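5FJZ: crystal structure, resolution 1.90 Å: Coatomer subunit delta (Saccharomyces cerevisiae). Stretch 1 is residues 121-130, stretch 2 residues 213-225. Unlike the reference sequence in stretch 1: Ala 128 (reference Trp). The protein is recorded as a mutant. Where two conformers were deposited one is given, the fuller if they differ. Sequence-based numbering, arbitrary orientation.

Stretch 1 121-130: IPLTLTTAVS
Stretch 2 213-225: YEDALYPMTVSFQ

A strand packs its side chains against a 3-10 turn and the roughly antiparallel strand that follows it, from a distant part of the chain, in a mostly apolar contact of 432 Å² summed over both sides, with a single hydroxyl pair set into it. Stretch 1 is extended from Leu 123 to Ser 130, with phi between about -90° and -155° and psi between 110° and 156°. Stretch 2 opens with the turn, Glu 214 to Leu 217 (phi -49° to -78°, psi -8° to -45°), passes through Tyr 218 and a cis peptide bond before Pro 219, and runs as a strand from Met 220, with phi -93° to -129° and psi 125° to 144° through Ser 223. The strand axes come no closer than 10.2 Å and their directions differ by 149°; at this separation the backbones do not pair, and side chains fill the gap.

Along the strands the contacting side chains alternate. Leu 123, Leu 125, Thr 127 and Val 129 point their CA-to-CB bonds toward stretch 2, as does Pro 122, while Ala 128 and Ser 130 point away. On the partner, Glu 214, Leu 217, Tyr 218, Met 220, Val 222 and Phe 224 point toward stretch 1, and Thr 221 away. The CA atoms of Leu 125 and Val 222 lie 9.3 Å apart, as do those of Thr 127 and Met 220; at the turn the CA atoms of Val 129 and Glu 214 close to 7.7 Å.

At one end, Pro 122 sets CG 3.8 Å from CZ of Phe 224 (chi1 p, chi2 77°). Leu 123, chi1 t and chi2 p, places CD2 4.3 Å from both CE2 of Phe 224 and CG2 of Val 222. A large ring meeting compact aliphatic groups suits this buried place without polar partners across the gap. Val 222, chi1 p, a compact apolar residue suited to a buried strand, sets CG1 3.9 Å from CD2 of Leu 125 (chi1 -90°, chi2 12°, between wells).

Thr 127, chi1 p, serves both chemistries. Its CG2 lies 3.9 Å from SD of Met 220 (chi1 m, chi2 and chi3 t), whose long unbranched chain reaches into the gap. Its OG1 sits 2.8 Å from OH of Tyr 218, near the plane of that ring at its edge, and the two hydroxyls can hydrogen bond, although the proton's placement remains open. Tyr 218, chi1 m and chi2 -86°, thus brings the polar tip of a buried side chain to Thr 127.

Val 129, chi1 t, has the largest covered area, 82 Å²; its beta-branched side chain suits a strand and packs two methyls against the turn. CG1 of Val 129 lies 3.8 Å from CD1 of Leu 217 (chi1 m, chi2 t) and 3.9 Å from CD of Glu 214 (chi1 and chi2 t, chi3 -30°), at that residue's charged end. CG2 of Val 129 lies 3.3 Å from OH of Tyr 218 and 4.1 Å from CD1 of Leu 217. Backbone hydrogen bonds close the turn, Leu 217 N to Glu 214 O at 3.0 Å and Tyr 218 N to Asp 215 O at 3.2 Å. Ala 128, which differs from the reference Trp, takes no part.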

# COMPACT_ATOMS: atom_id res chain seq x y z
N ILE A 121 17.60 20.44 1.44
CA ILE A 121 18.43 19.33 0.92
C ILE A 121 19.75 19.20 1.70
O ILE A 121 20.51 20.18 1.75
CB ILE A 121 18.56 19.55 -0.59
CG1 ILE A 121 17.13 19.23 -1.18
CG2 ILE A 121 19.67 18.73 -1.21
CD1 ILE A 121 16.94 19.48 -2.66
N PRO A 122 19.98 18.06 2.34
CA PRO A 122 21.27 17.88 2.98
C PRO A 122 22.42 17.50 1.98
O PRO A 122 23.58 17.69 2.31
CB PRO A 122 21.01 16.73 3.92
CG PRO A 122 19.95 15.91 3.25
CD PRO A 122 19.09 16.87 2.50
N LEU A 123 22.07 16.85 0.90
CA LEU A 123 23.03 16.28 -0.07
C LEU A 123 22.61 16.53 -1.50
O LEU A 123 21.61 15.99 -1.97
CB LEU A 123 23.22 14.81 0.21
CG LEU A 123 24.29 14.10 -0.57
CD1 LEU A 123 25.65 14.35 -0.01
CD2 LEU A 123 23.98 12.60 -0.57
N THR A 124 23.34 17.38 -2.22
CA THR A 124 23.05 17.68 -3.61
C THR A 124 23.75 16.69 -4.48
O THR A 124 24.73 16.13 -4.09
CB THR A 124 23.48 19.13 -3.99
OG1 THR A 124 24.80 19.34 -3.58
CG2 THR A 124 22.67 20.15 -3.21
N LEU A 125 23.12 16.38 -5.62
CA LEU A 125 23.57 15.35 -6.55
C LEU A 125 23.59 15.82 -8.00
O LEU A 125 22.73 16.60 -8.42
CB LEU A 125 22.55 14.26 -6.50
CG LEU A 125 22.65 13.11 -5.55
CD1 LEU A 125 23.65 13.13 -4.42
CD2 LEU A 125 21.27 12.55 -5.15
N THR A 126 24.57 15.34 -8.79
CA THR A 126 24.67 15.57 -10.14
C THR A 126 25.30 14.36 -10.78
O THR A 126 26.09 13.65 -10.12
CB THR A 126 25.66 16.75 -10.45
OG1 THR A 126 25.22 17.95 -9.81
CG2 THR A 126 25.69 17.01 -11.92
N THR A 127 24.98 14.11 -12.02
CA THR A 127 25.56 12.95 -12.70
C THR A 127 26.17 13.36 -14.03
O THR A 127 25.67 14.26 -14.69
CB THR A 127 24.54 11.82 -12.88
OG1 THR A 127 23.48 12.19 -13.75
CG2 THR A 127 23.92 11.42 -11.57
N ALA A 128 27.18 12.58 -14.44
CA ALA A 128 27.79 12.69 -15.76
C ALA A 128 28.00 11.28 -16.27
O ALA A 128 28.42 10.41 -15.56
CB ALA A 128 29.08 13.45 -15.65
N VAL A 129 27.58 11.04 -17.48
CA VAL A 129 27.63 9.71 -18.05
C VAL A 129 28.29 9.77 -19.44
O VAL A 129 28.04 10.70 -20.17
CB VAL A 129 26.21 9.15 -18.14
CG1 VAL A 129 26.21 7.85 -18.93
CG2 VAL A 129 25.62 8.91 -16.76
N SER A 130 29.06 8.75 -19.81
CA SER A 130 29.58 8.62 -21.17
C SER A 130 29.86 7.13 -21.49
O SER A 130 30.05 6.33 -20.58
CB SER A 130 30.83 9.49 -21.33
OG SER A 130 31.86 8.96 -20.51
N TYR A 213 21.05 1.24 -22.67
CA TYR A 213 21.05 2.62 -23.18
C TYR A 213 21.10 3.51 -21.95
O TYR A 213 20.82 3.06 -20.85
CB TYR A 213 19.87 2.95 -24.08
CG TYR A 213 18.55 2.52 -23.48
CD1 TYR A 213 17.84 3.40 -22.67
CD2 TYR A 213 18.02 1.25 -23.71
CE1 TYR A 213 16.67 3.03 -22.06
CE2 TYR A 213 16.83 0.87 -23.13
CZ TYR A 213 16.16 1.78 -22.32
OH TYR A 213 15.00 1.45 -21.75
N GLU A 214 21.59 4.75 -22.14
CA GLU A 214 21.83 5.71 -21.10
C GLU A 214 20.62 5.88 -20.16
O GLU A 214 20.80 5.88 -18.94
CB GLU A 214 22.22 7.03 -21.74
CG GLU A 214 22.62 8.08 -20.74
CD GLU A 214 23.44 9.19 -21.36
OE1 GLU A 214 24.17 8.96 -22.34
OE2 GLU A 214 23.35 10.31 -20.87
N ASP A 215 19.42 5.99 -20.71
CA ASP A 215 18.21 6.29 -19.91
C ASP A 215 17.86 5.15 -18.93
O ASP A 215 17.19 5.40 -17.95
CB ASP A 215 17.00 6.64 -20.74
CG ASP A 215 17.12 7.95 -21.50
OD1 ASP A 215 17.80 8.89 -21.02
OD2 ASP A 215 16.53 8.01 -22.60
N ALA A 216 18.41 3.96 -19.14
CA ALA A 216 18.21 2.80 -18.31
C ALA A 216 18.94 2.90 -16.99
O ALA A 216 18.65 2.17 -16.02
CB ALA A 216 18.71 1.55 -19.02
N LEU A 217 19.90 3.81 -16.94
CA LEU A 217 20.66 4.00 -15.73
C LEU A 217 19.85 4.81 -14.71
O LEU A 217 20.33 5.02 -13.61
CB LEU A 217 21.98 4.74 -16.05
CG LEU A 217 23.02 4.11 -16.95
CD1 LEU A 217 24.06 5.20 -17.32
CD2 LEU A 217 23.70 2.98 -16.24
N TYR A 218 18.69 5.36 -15.11
CA TYR A 218 17.93 6.25 -14.24
C TYR A 218 16.52 5.68 -13.93
O TYR A 218 16.02 4.88 -14.72
CB TYR A 218 17.80 7.62 -14.92
CG TYR A 218 19.09 8.32 -15.06
CD1 TYR A 218 19.61 9.10 -14.06
CD2 TYR A 218 19.79 8.26 -16.26
CE1 TYR A 218 20.86 9.72 -14.21
CE2 TYR A 218 21.03 8.83 -16.41
CZ TYR A 218 21.56 9.56 -15.40
OH TYR A 218 22.79 10.17 -15.58
N PRO A 219 15.91 6.02 -12.77
CA PRO A 219 16.40 6.86 -11.65
C PRO A 219 17.54 6.23 -10.83
O PRO A 219 17.55 5.04 -10.51
CB PRO A 219 15.14 7.11 -10.86
CG PRO A 219 14.23 5.89 -11.10
CD PRO A 219 14.61 5.35 -12.45
N MET A 220 18.52 7.02 -10.47
CA MET A 220 19.51 6.60 -9.51
C MET A 220 19.05 7.06 -8.12
O MET A 220 18.69 8.23 -7.93
CB MET A 220 20.88 7.26 -9.83
CG MET A 220 21.42 6.91 -11.20
SD MET A 220 23.04 7.64 -11.53
CE MET A 220 23.30 7.07 -13.21
N THR A 221 19.11 6.17 -7.14
CA THR A 221 18.60 6.44 -5.83
C THR A 221 19.74 6.49 -4.85
O THR A 221 20.71 5.71 -4.93
CB THR A 221 17.62 5.35 -5.39
OG1 THR A 221 16.49 5.38 -6.25
CG2 THR A 221 17.14 5.57 -4.00
N VAL A 222 19.63 7.36 -3.89
CA VAL A 222 20.59 7.42 -2.78
C VAL A 222 19.90 7.10 -1.43
O VAL A 222 18.73 7.52 -1.21
CB VAL A 222 21.31 8.75 -2.70
CG1 VAL A 222 20.36 9.88 -2.40
CG2 VAL A 222 22.35 8.72 -1.60
N SER A 223 20.63 6.39 -0.59
CA SER A 223 20.13 5.97 0.72
C SER A 223 21.14 6.34 1.79
O SER A 223 22.33 5.93 1.70
CB SER A 223 19.91 4.44 0.67
OG SER A 223 19.39 3.94 1.90
N PHE A 224 20.68 7.08 2.80
CA PHE A 224 21.47 7.47 3.93
C PHE A 224 20.61 7.71 5.16
O PHE A 224 19.38 7.85 5.09
CB PHE A 224 22.29 8.73 3.64
CG PHE A 224 21.45 9.97 3.29
CD1 PHE A 224 20.79 10.72 4.27
CD2 PHE A 224 21.28 10.34 1.95
CE1 PHE A 224 20.07 11.84 3.95
CE2 PHE A 224 20.51 11.47 1.64
CZ PHE A 224 19.93 12.20 2.64
N GLN A 225 21.25 7.64 6.31
CA GLN A 225 20.57 7.73 7.59
C GLN A 225 21.60 8.12 8.60
O GLN A 225 22.62 7.46 8.72
CB GLN A 225 19.90 6.37 7.93
CG GLN A 225 19.02 6.32 9.21
CD GLN A 225 18.29 5.00 9.45
OE1 GLN A 225 17.80 4.77 10.55
NE2 GLN A 225 18.19 4.13 8.44